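Local atomic coordinates of copper-containing nitrite reductase (Hyphomicrobium denitrificans 1NES1, PDB entry 6TFO), a protein that probably reduces nitrite to nitric oxide at a copper site, using electrons passed on by type 1 copper from a donor such as cytochrome c. Residues C[59-64]-C[130-135]; C[68-73]-C[101-106]; C[291-296]-C[348-353]. All coordinates share one frame; numbering follows the deposited sequence.

Contact 1: residues C[59-64]-C[130-135]; sequences KLVVHE and VLQVVP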
loop_
_atom_site.group_PDB
_atom_site.type_symbol
_atom_site.label_atom_id
_atom_site.label_comp_id
_atom_site.label_asym_id
_atom_site.label_seq_id
_atom_site.Cartn_x
_atom_site.Cartn_y
_atom_site.Cartn_z
ATOM N N LYS C 59 -3.967 7.656 -30.414
ATOM C CA LYS C 59 -4.619 7.696 -31.742
ATOM C C LYS C 59 -5.457 6.414 -31.859
ATOM O O LYS C 59 -4.901 5.306 -31.665
ATOM C CB LYS C 59 -3.592 7.837 -32.867
ATOM C CG LYS C 59 -4.205 7.964 -34.251
ATOM C CD LYS C 59 -3.201 7.942 -35.364
ATOM C CE LYS C 59 -2.743 9.333 -35.734
ATOM N NZ LYS C 59 -2.083 9.357 -37.056
ATOM N N LEU C 60 -6.756 6.572 -32.117
ATOM C CA LEU C 60 -7.703 5.451 -32.331
ATOM C C LEU C 60 -7.832 5.222 -33.839
ATOM O O LEU C 60 -8.523 6.023 -34.520
ATOM C CB LEU C 60 -9.027 5.840 -31.672
ATOM C CG LEU C 60 -8.931 6.266 -30.211
ATOM C CD1 LEU C 60 -10.310 6.429 -29.602
ATOM C CD2 LEU C 60 -8.111 5.292 -29.374
ATOM N N VAL C 61 -7.126 4.214 -34.362
ATOM C CA VAL C 61 -7.129 3.909 -35.826
ATOM C C VAL C 61 -8.266 2.928 -36.127
ATOM O O VAL C 61 -8.277 1.809 -35.570
ATOM C CB VAL C 61 -5.776 3.377 -36.327
ATOM C CG1 VAL C 61 -5.880 2.879 -37.762
ATOM C CG2 VAL C 61 -4.683 4.423 -36.197
ATOM N N VAL C 62 -9.179 3.364 -36.982
ATOM C CA VAL C 62 -10.381 2.599 -37.414
ATOM C C VAL C 62 -10.471 2.694 -38.936
ATOM O O VAL C 62 -9.968 3.675 -39.498
ATOM C CB VAL C 62 -11.675 3.078 -36.730
ATOM C CG1 VAL C 62 -11.542 3.095 -35.217
ATOM C CG2 VAL C 62 -12.162 4.423 -37.242
ATOM N N HIS C 63 -11.054 1.680 -39.575
ATOM C CA HIS C 63 -11.219 1.609 -41.048
ATOM C C HIS C 63 -12.647 2.046 -41.402
ATOM O O HIS C 63 -13.575 1.767 -40.617
ATOM C CB HIS C 63 -10.803 0.224 -41.540
ATOM C CG HIS C 63 -9.331 -0.019 -41.468
ATOM N ND1 HIS C 63 -8.506 0.090 -42.569
ATOM C CD2 HIS C 63 -8.531 -0.358 -40.433
ATOM C CE1 HIS C 63 -7.262 -0.176 -42.214
ATOM N NE2 HIS C 63 -7.254 -0.463 -40.911
ATOM N N GLU C 64 -12.793 2.770 -42.512
ATOM C CA GLU C 64 -14.082 3.297 -43.032
ATOM C C GLU C 64 -15.180 2.240 -42.870
ATOM O O GLU C 64 -14.949 1.086 -43.228
ATOM C CB GLU C 64 -13.929 3.690 -44.504
ATOM C CG GLU C 64 -15.175 4.324 -45.100
ATOM C CD GLU C 64 -14.919 5.178 -46.324
ATOM O OE1 GLU C 64 -14.009 4.798 -47.112
ATOM O OE2 GLU C 64 -15.579 6.240 -46.458
ATOM N N VAL C 130 -6.873 12.056 -31.270
ATOM C CA VAL C 130 -7.452 11.964 -32.640
ATOM C C VAL C 130 -7.968 10.536 -32.866
ATOM O O VAL C 130 -7.292 9.538 -32.462
ATOM C CB VAL C 130 -6.486 12.473 -33.731
ATOM C CG1 VAL C 130 -5.400 13.380 -33.154
ATOM C CG2 VAL C 130 -5.866 11.361 -34.554
ATOM N N LEU C 131 -9.180 10.467 -33.413
ATOM C CA LEU C 131 -9.739 9.294 -34.122
ATOM C C LEU C 131 -9.257 9.364 -35.567
ATOM O O LEU C 131 -9.553 10.368 -36.221
ATOM C CB LEU C 131 -11.264 9.373 -34.048
ATOM C CG LEU C 131 -12.018 8.269 -34.781
ATOM C CD1 LEU C 131 -11.903 6.941 -34.034
ATOM C CD2 LEU C 131 -13.485 8.653 -34.964
ATOM N N GLN C 132 -8.522 8.364 -36.047
ATOM C CA GLN C 132 -8.146 8.301 -37.485
ATOM C C GLN C 132 -8.958 7.208 -38.172
ATOM O O GLN C 132 -8.755 6.021 -37.829
ATOM C CB GLN C 132 -6.659 8.068 -37.725
ATOM C CG GLN C 132 -6.194 8.898 -38.910
ATOM C CD GLN C 132 -4.907 8.438 -39.532
ATOM O OE1 GLN C 132 -4.186 7.597 -38.989
ATOM N NE2 GLN C 132 -4.628 9.011 -40.694
ATOM N N VAL C 133 -9.824 7.628 -39.099
ATOM C CA VAL C 133 -10.648 6.752 -39.980
ATOM C C VAL C 133 -9.953 6.658 -41.346
ATOM O O VAL C 133 -9.905 7.670 -42.071
ATOM C CB VAL C 133 -12.081 7.291 -40.099
ATOM C CG1 VAL C 133 -12.971 6.323 -40.848
ATOM C CG2 VAL C 133 -12.674 7.624 -38.735
ATOM N N VAL C 134 -9.442 5.468 -41.659
ATOM C CA VAL C 134 -8.559 5.157 -42.816
ATOM C C VAL C 134 -9.381 4.409 -43.854
ATOM O O VAL C 134 -10.228 3.586 -43.505
ATOM C CB VAL C 134 -7.360 4.328 -42.330
ATOM C CG1 VAL C 134 -6.844 3.353 -43.373
ATOM C CG2 VAL C 134 -6.250 5.235 -41.823
ATOM N N PRO C 135 -9.176 4.661 -45.166
ATOM C CA PRO C 135 -9.922 3.943 -46.196
ATOM C C PRO C 135 -9.475 2.474 -46.233
ATOM O O PRO C 135 -8.397 2.158 -45.738
ATOM C CB PRO C 135 -9.586 4.706 -47.484
ATOM C CG PRO C 135 -8.214 5.279 -47.217
ATOM C CD PRO C 135 -8.236 5.637 -45.740
#
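Strand 60-63 runs parallel to strand 130-134, their axes 24° apart, with L60 level with L131, V61 with Q132, V62 with V133 and H63 with V134. Five backbone hydrogen bonds join the two. L60 and V62 each use both N and O, and E64 N adds a bond to V134 O. The bond from V62 N to Q132 O is 2.8 Å long and nearly straight, at 172°. L60, V62, L131 and V133 share the inward face. The two valines meet methyl to methyl, V62 CG2 with V133 CG2 at 3.6 Å. The other methyl of V62, CG1, lies 4.0 Å from L131 CD1, and these side chains cross at about a right angle. L131 CD1 also reaches back across the strand gap to L60 CB, at 3.9 Å. F32, V68 and I70 of the facing sheet pack against these side chains. The other face is more polar and more open. H63 and V134 lie side by side and point the same way, with V134 CG1 3.7 Å from H63 CE1. The H63 ring is held by its ND1, which is hydrogen-bonded to G136 O just beyond P135. At the far end the K59 chain bends at chi3 (-92°), which puts CE 3.9 Å from V130 CG2. K59 NZ then makes a weak hydrogen bond to Q132 OE1, at 3.4 Å. Strand 128-134 is bonded on its other flank to strand 111-116. Strand 60-63 is an outermost strand of the sheet within this chain. M127, a ligand of the copper held with H80, C117 and H122, directly precedes strand 128-134. A parallel strand pair of this kind at a sheet edge belongs to the Greek-key beta-sandwich of the cupredoxin fold.

Contact 2: residues C[68-73]-C[101-106]; sequences VQINLI and STFSFI
V68 begins the antiparallel pairing with F105. The backbone hydrogen bond from V68 N to F105 O is 2.8 Å long and nearly straight, at 175°; the return bond from F105 N to V68 O is less certain. The V68 side chain lies over one face of the F105 ring in a CH-pi contact, with V68 CB 3.9 Å from the ring centroid and displaced toward the rim. F105 CG sits between its own backbone N and carbonyl carbon (chi1 62°), and the F105 side chain lies beside V68, pointing the same way. Q69 turns to the opposite face and runs past T102, its extended chain beside T102 CG2. I70 returns to the inner face and forms the next hydrogen-bonded pair, giving I70 N to F103 O at 3.0 Å and accepting from F103 N. I70 and F103 lie side by side. I70 CG2 approaches F103 CE1 to 3.5 Å, while I70 CD1 meets F103 CZ. The same CD1 also touches the edge of the F105 ring, 4.0 Å from F105 CE1. N71 shares the outer face with Q69, T102 and S104. Its OD1 is modelled near T102 OG1 and Q69 NE2, but its place is doubtful because it crowds T102 CG2. L72 closes the pairing through L72 N to S101 O, at 2.8 Å, and the return bond from S101 N. The outer face meets the second subunit: S104 OG is hydrogen-bonded to P266 O there, and Y318 of that subunit packs on Q69 and N71. At the inner face, the L72 side chain is about 7 Å from the copper ion and about 5 Å from that of its ligand H80. The arrangement is an antiparallel edge of the first cupredoxin sheet, apolar toward the sandwich core and used for subunit packing on its back.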
loop_
_atom_site.group_PDB
_atom_site.type_symbol
_atom_site.label_atom_id
_atom_site.label_comp_id
_atom_site.label_asym_id
_atom_site.label_seq_id
_atom_site.Cartn_x
_atom_site.Cartn_y
_atom_site.Cartn_z
ATOM N N VAL C 68 -17.544 1.520 -34.077
ATOM C CA VAL C 68 -16.546 1.892 -33.038
ATOM C C VAL C 68 -17.265 1.953 -31.694
ATOM O O VAL C 68 -18.311 2.605 -31.606
ATOM C CB VAL C 68 -15.852 3.208 -33.408
ATOM C CG1 VAL C 68 -14.819 3.615 -32.372
ATOM C CG2 VAL C 68 -15.217 3.113 -34.788
ATOM N N GLN C 69 -16.742 1.215 -30.721
ATOM C CA GLN C 69 -17.176 1.257 -29.308
ATOM C C GLN C 69 -16.024 1.870 -28.506
ATOM O O GLN C 69 -14.894 1.362 -28.603
ATOM C CB GLN C 69 -17.518 -0.140 -28.797
ATOM C CG GLN C 69 -18.063 -0.143 -27.378
ATOM C CD GLN C 69 -18.375 -1.531 -26.873
ATOM O OE1 GLN C 69 -18.875 -2.400 -27.595
ATOM N NE2 GLN C 69 -18.115 -1.732 -25.591
ATOM N N ILE C 70 -16.299 2.957 -27.792
ATOM C CA ILE C 70 -15.331 3.620 -26.880
ATOM C C ILE C 70 -15.898 3.483 -25.475
ATOM O O ILE C 70 -17.021 3.981 -25.245
ATOM C CB ILE C 70 -15.105 5.086 -27.279
ATOM C CG1 ILE C 70 -14.323 5.201 -28.591
ATOM C CG2 ILE C 70 -14.419 5.826 -26.151
ATOM C CD1 ILE C 70 -14.440 6.557 -29.263
ATOM N N ASN C 71 -15.169 2.794 -24.599
ATOM C CA ASN C 71 -15.487 2.681 -23.150
ATOM C C ASN C 71 -14.699 3.749 -22.383
ATOM O O ASN C 71 -13.448 3.638 -22.338
ATOM C CB ASN C 71 -15.140 1.293 -22.622
ATOM C CG ASN C 71 -15.740 0.192 -23.466
ATOM O OD1 ASN C 71 -16.933 0.213 -23.774
ATOM N ND2 ASN C 71 -14.909 -0.763 -23.859
ATOM N N LEU C 72 -15.374 4.756 -21.822
ATOM C CA LEU C 72 -14.717 5.777 -20.959
ATOM C C LEU C 72 -14.835 5.357 -19.495
ATOM O O LEU C 72 -15.964 5.134 -19.042
ATOM C CB LEU C 72 -15.348 7.156 -21.157
ATOM C CG LEU C 72 -14.648 8.296 -20.416
ATOM C CD1 LEU C 72 -13.188 8.400 -20.840
ATOM C CD2 LEU C 72 -15.361 9.615 -20.645
ATOM N N ILE C 73 -13.699 5.293 -18.795
ATOM C CA ILE C 73 -13.609 4.978 -17.342
ATOM C C ILE C 73 -12.886 6.136 -16.647
ATOM O O ILE C 73 -11.744 6.472 -17.050
ATOM C CB ILE C 73 -12.886 3.642 -17.122
ATOM C CG1 ILE C 73 -13.469 2.551 -18.021
ATOM C CG2 ILE C 73 -12.904 3.263 -15.646
ATOM C CD1 ILE C 73 -12.792 1.211 -17.888
ATOM N N SER C 101 -18.864 5.052 -18.978
ATOM C CA SER C 101 -19.876 5.302 -20.023
ATOM C C SER C 101 -19.297 4.795 -21.337
ATOM O O SER C 101 -18.145 5.181 -21.665
ATOM C CB SER C 101 -20.292 6.736 -20.109
ATOM O OG SER C 101 -21.069 6.961 -21.286
ATOM N N THR C 102 -20.030 3.898 -21.995
ATOM C CA THR C 102 -19.671 3.388 -23.328
ATOM C C THR C 102 -20.632 4.034 -24.330
ATOM O O THR C 102 -21.791 4.353 -23.928
ATOM C CB THR C 102 -19.621 1.860 -23.288
ATOM O OG1 THR C 102 -18.575 1.534 -22.365
ATOM C CG2 THR C 102 -19.430 1.252 -24.661
ATOM N N PHE C 103 -20.117 4.304 -25.530
ATOM C CA PHE C 103 -20.861 4.872 -26.679
ATOM C C PHE C 103 -20.294 4.237 -27.950
ATOM O O PHE C 103 -19.159 3.687 -27.931
ATOM C CB PHE C 103 -20.816 6.403 -26.665
ATOM C CG PHE C 103 -19.492 7.069 -26.979
ATOM C CD1 PHE C 103 -18.515 7.198 -26.002
ATOM C CD2 PHE C 103 -19.240 7.622 -28.230
ATOM C CE1 PHE C 103 -17.307 7.822 -26.289
ATOM C CE2 PHE C 103 -18.038 8.257 -28.506
ATOM C CZ PHE C 103 -17.074 8.352 -27.538
ATOM N N SER C 104 -21.085 4.240 -29.019
ATOM C CA SER C 104 -20.653 3.674 -30.318
ATOM C C SER C 104 -21.203 4.515 -31.465
ATOM O O SER C 104 -22.064 5.378 -31.244
ATOM C CB SER C 104 -21.075 2.256 -30.435
ATOM O OG SER C 104 -22.477 2.185 -30.263
ATOM N N PHE C 105 -20.693 4.240 -32.652
ATOM C CA PHE C 105 -21.029 4.974 -33.888
ATOM C C PHE C 105 -20.379 4.201 -35.030
ATOM O O PHE C 105 -19.501 3.343 -34.742
ATOM C CB PHE C 105 -20.536 6.423 -33.796
ATOM C CG PHE C 105 -19.036 6.569 -33.663
ATOM C CD1 PHE C 105 -18.429 6.565 -32.416
ATOM C CD2 PHE C 105 -18.234 6.721 -34.786
ATOM C CE1 PHE C 105 -17.052 6.681 -32.302
ATOM C CE2 PHE C 105 -16.855 6.838 -34.676
ATOM C CZ PHE C 105 -16.265 6.815 -33.432
ATOM N N ILE C 106 -20.803 4.500 -36.256
ATOM C CA ILE C 106 -20.222 3.920 -37.493
ATOM C C ILE C 106 -19.206 4.915 -38.034
ATOM O O ILE C 106 -19.607 6.055 -38.285
ATOM C CB ILE C 106 -21.326 3.600 -38.522
ATOM C CG1 ILE C 106 -22.424 2.715 -37.917
ATOM C CG2 ILE C 106 -20.706 2.974 -39.762
ATOM C CD1 ILE C 106 -23.326 2.062 -38.930
#

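Contact 3: residues C[291-296]-C[348-353]; sequences VDREFY and VGETVR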
loop_
_atom_site.group_PDB
_atom_site.type_symbol
_atom_site.label_atom_id
_atom_site.label_comp_id
_atom_site.label_asym_id
_atom_site.label_seq_id
_atom_site.Cartn_x
_atom_site.Cartn_y
_atom_site.Cartn_z
ATOM N N VAL C 291 -31.465 -33.747 -42.006
ATOM C CA VAL C 291 -31.350 -32.270 -42.041
ATOM C C VAL C 291 -30.352 -31.923 -43.154
ATOM O O VAL C 291 -29.548 -32.793 -43.522
ATOM C CB VAL C 291 -30.929 -31.834 -40.625
ATOM C CG1 VAL C 291 -29.423 -31.899 -40.420
ATOM C CG2 VAL C 291 -31.454 -30.454 -40.280
ATOM N N ASP C 292 -30.412 -30.716 -43.706
ATOM C CA ASP C 292 -29.561 -30.334 -44.864
ATOM C C ASP C 292 -28.102 -30.172 -44.418
ATOM O O ASP C 292 -27.222 -30.725 -45.106
ATOM C CB ASP C 292 -30.105 -29.084 -45.549
ATOM C CG ASP C 292 -31.515 -29.316 -46.029
ATOM O OD1 ASP C 292 -31.770 -30.411 -46.558
ATOM O OD2 ASP C 292 -32.343 -28.421 -45.842
ATOM N N ARG C 293 -27.841 -29.473 -43.307
ATOM C CA ARG C 293 -26.445 -29.139 -42.920
ATOM C C ARG C 293 -26.245 -29.236 -41.407
ATOM O O ARG C 293 -27.117 -28.758 -40.627
ATOM C CB ARG C 293 -26.064 -27.756 -43.440
ATOM C CG ARG C 293 -24.562 -27.613 -43.599
ATOM C CD ARG C 293 -24.235 -26.217 -44.043
ATOM N NE ARG C 293 -24.773 -25.913 -45.351
ATOM C CZ ARG C 293 -24.240 -26.278 -46.505
ATOM N NH1 ARG C 293 -24.816 -25.914 -47.638
ATOM N NH2 ARG C 293 -23.142 -27.002 -46.538
ATOM N N GLU C 294 -25.100 -29.815 -41.031
ATOM C CA GLU C 294 -24.680 -30.030 -39.628
ATOM C C GLU C 294 -23.436 -29.203 -39.274
ATOM O O GLU C 294 -22.553 -29.004 -40.152
ATOM C CB GLU C 294 -24.385 -31.507 -39.438
ATOM C CG GLU C 294 -25.577 -32.399 -39.666
ATOM C CD GLU C 294 -25.310 -33.812 -39.187
ATOM O OE1 GLU C 294 -24.303 -34.410 -39.649
ATOM O OE2 GLU C 294 -26.078 -34.288 -38.317
ATOM N N PHE C 295 -23.350 -28.789 -38.008
ATOM C CA PHE C 295 -22.239 -27.970 -37.461
ATOM C C PHE C 295 -21.851 -28.466 -36.064
ATOM O O PHE C 295 -22.730 -28.930 -35.295
ATOM C CB PHE C 295 -22.637 -26.500 -37.403
ATOM C CG PHE C 295 -22.796 -25.840 -38.743
ATOM C CD1 PHE C 295 -21.709 -25.698 -39.585
ATOM C CD2 PHE C 295 -24.021 -25.339 -39.155
ATOM C CE1 PHE C 295 -21.841 -25.067 -40.817
ATOM C CE2 PHE C 295 -24.151 -24.705 -40.386
ATOM C CZ PHE C 295 -23.057 -24.561 -41.208
ATOM N N TYR C 296 -20.558 -28.311 -35.763
ATOM C CA TYR C 296 -19.864 -28.698 -34.509
ATOM C C TYR C 296 -19.361 -27.431 -33.802
ATOM O O TYR C 296 -18.455 -26.762 -34.329
ATOM C CB TYR C 296 -18.706 -29.611 -34.891
ATOM C CG TYR C 296 -17.910 -30.204 -33.763
ATOM C CD1 TYR C 296 -18.375 -30.249 -32.460
ATOM C CD2 TYR C 296 -16.704 -30.811 -34.040
ATOM C CE1 TYR C 296 -17.642 -30.866 -31.462
ATOM C CE2 TYR C 296 -15.966 -31.438 -33.061
ATOM C CZ TYR C 296 -16.429 -31.462 -31.764
ATOM O OH TYR C 296 -15.665 -32.077 -30.813
ATOM N N VAL C 348 -30.182 -20.285 -47.787
ATOM C CA VAL C 348 -31.636 -20.069 -47.527
ATOM C C VAL C 348 -32.382 -21.356 -47.890
ATOM O O VAL C 348 -32.010 -21.984 -48.890
ATOM C CB VAL C 348 -32.171 -18.857 -48.310
ATOM C CG1 VAL C 348 -33.685 -18.729 -48.167
ATOM C CG2 VAL C 348 -31.486 -17.564 -47.862
ATOM N N GLY C 349 -33.376 -21.746 -47.091
ATOM C CA GLY C 349 -34.202 -22.941 -47.335
ATOM C C GLY C 349 -33.671 -24.167 -46.612
ATOM O O GLY C 349 -34.468 -25.126 -46.429
ATOM N N GLU C 350 -32.393 -24.166 -46.206
ATOM C CA GLU C 350 -31.787 -25.364 -45.565
ATOM C C GLU C 350 -32.249 -25.458 -44.111
ATOM O O GLU C 350 -32.347 -24.405 -43.437
ATOM C CB GLU C 350 -30.268 -25.315 -45.600
ATOM C CG GLU C 350 -29.673 -25.499 -46.971
ATOM C CD GLU C 350 -28.163 -25.420 -46.951
ATOM O OE1 GLU C 350 -27.530 -25.798 -47.930
ATOM O OE2 GLU C 350 -27.621 -24.988 -45.930
ATOM N N THR C 351 -32.545 -26.673 -43.656
ATOM C CA THR C 351 -32.609 -27.017 -42.218
ATOM C C THR C 351 -31.175 -27.261 -41.743
ATOM O O THR C 351 -30.455 -28.036 -42.399
ATOM C CB THR C 351 -33.507 -28.227 -41.951
ATOM O OG1 THR C 351 -32.965 -29.247 -42.789
ATOM C CG2 THR C 351 -34.970 -27.956 -42.231
ATOM N N VAL C 352 -30.789 -26.589 -40.662
ATOM C CA VAL C 352 -29.424 -26.601 -40.081
ATOM C C VAL C 352 -29.512 -27.266 -38.706
ATOM O O VAL C 352 -30.463 -26.937 -37.943
ATOM C CB VAL C 352 -28.883 -25.167 -39.980
ATOM C CG1 VAL C 352 -27.590 -25.121 -39.180
ATOM C CG2 VAL C 352 -28.707 -24.557 -41.359
ATOM N N ARG C 353 -28.593 -28.183 -38.419
ATOM C CA ARG C 353 -28.425 -28.745 -37.056
ATOM C C ARG C 353 -27.074 -28.276 -36.496
ATOM O O ARG C 353 -26.046 -28.462 -37.180
ATOM C CB ARG C 353 -28.513 -30.275 -37.033
ATOM C CG ARG C 353 -28.017 -30.861 -35.719
ATOM C CD ARG C 353 -28.476 -32.267 -35.454
ATOM N NE ARG C 353 -28.299 -33.079 -36.632
ATOM C CZ ARG C 353 -29.253 -33.773 -37.235
ATOM N NH1 ARG C 353 -28.957 -34.470 -38.312
ATOM N NH2 ARG C 353 -30.482 -33.801 -36.755
#
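R293 with E350 and E294 with R353 form two salt bridges; in each the arginine grips the carboxylate side-on through NE and NH1, but in different ways. R293 serves both oxygens of E350, with NE 3.0 Å from OE2 and NH1 2.7 Å from OE1. The two planar groups are turned 41° apart. R353 instead puts both nitrogens on a single oxygen, with NE 3.0 Å and NH1 2.9 Å from E294 OE2. The planes are 75° apart. NE uses the anti lone pair of OE2, and NH1 comes from above the carboxylate plane. E294 OE1 turns to a second arginine, R201, in a further salt bridge. The two arginines would be expected to favour the charged form of E294. R353 NH2 reaches P289 O. Hydrogen bonds between backbones follow a parallel register: R293 N to T351 O, R353 N to R293 O and F295 N to R353 O. Just before strand 293-302 begins, D292 exchanges bonds with T351, the first residue of the other strand. D292 N donates to T351 OG1 at 3.1 Å, and T351 N returns a bond to D292 OD2 at 2.8 Å. Two van der Waals contacts complete the interface. CG1 of the loop residue V291 rests over one face of the R353 guanidinium, 3.4 Å from NH1. F295 offers its ring edge, with CD2 3.6 Å from V352 CG1, and F406 and L408 also touch V352. R201 lies in strand 200-203 of the preceding cupredoxin domain, so the E294 to R201 salt bridge links the two domains' sheets. A parallel pair of strands, 293-302 beside 351-360, flanked by antiparallel neighbours, is the arrangement of a cupredoxin sandwich sheet, here in the C-terminal cupredoxin domain.

Overall arrangement
Contacts 1 and 2 belong to the same N-terminal cupredoxin domain but to its two facing sheets. Strand 67-73 follows strand 60-63 in the chain, and both segments of contact 2 lie within the loop that contact 1 closes. Their apolar faces meet in the core, where L131 CD2 packs on F105 CZ at 3.7 Å. Contact 2 is the more buried, with aromatic rings inside and another subunit outside. Contact 1 has one buried aliphatic face and one partly open. Contact 3 lies in another domain, its centre about 39 Å from that of contact 1. It is parallel like contact 1, but two salt bridges set its chemistry apart.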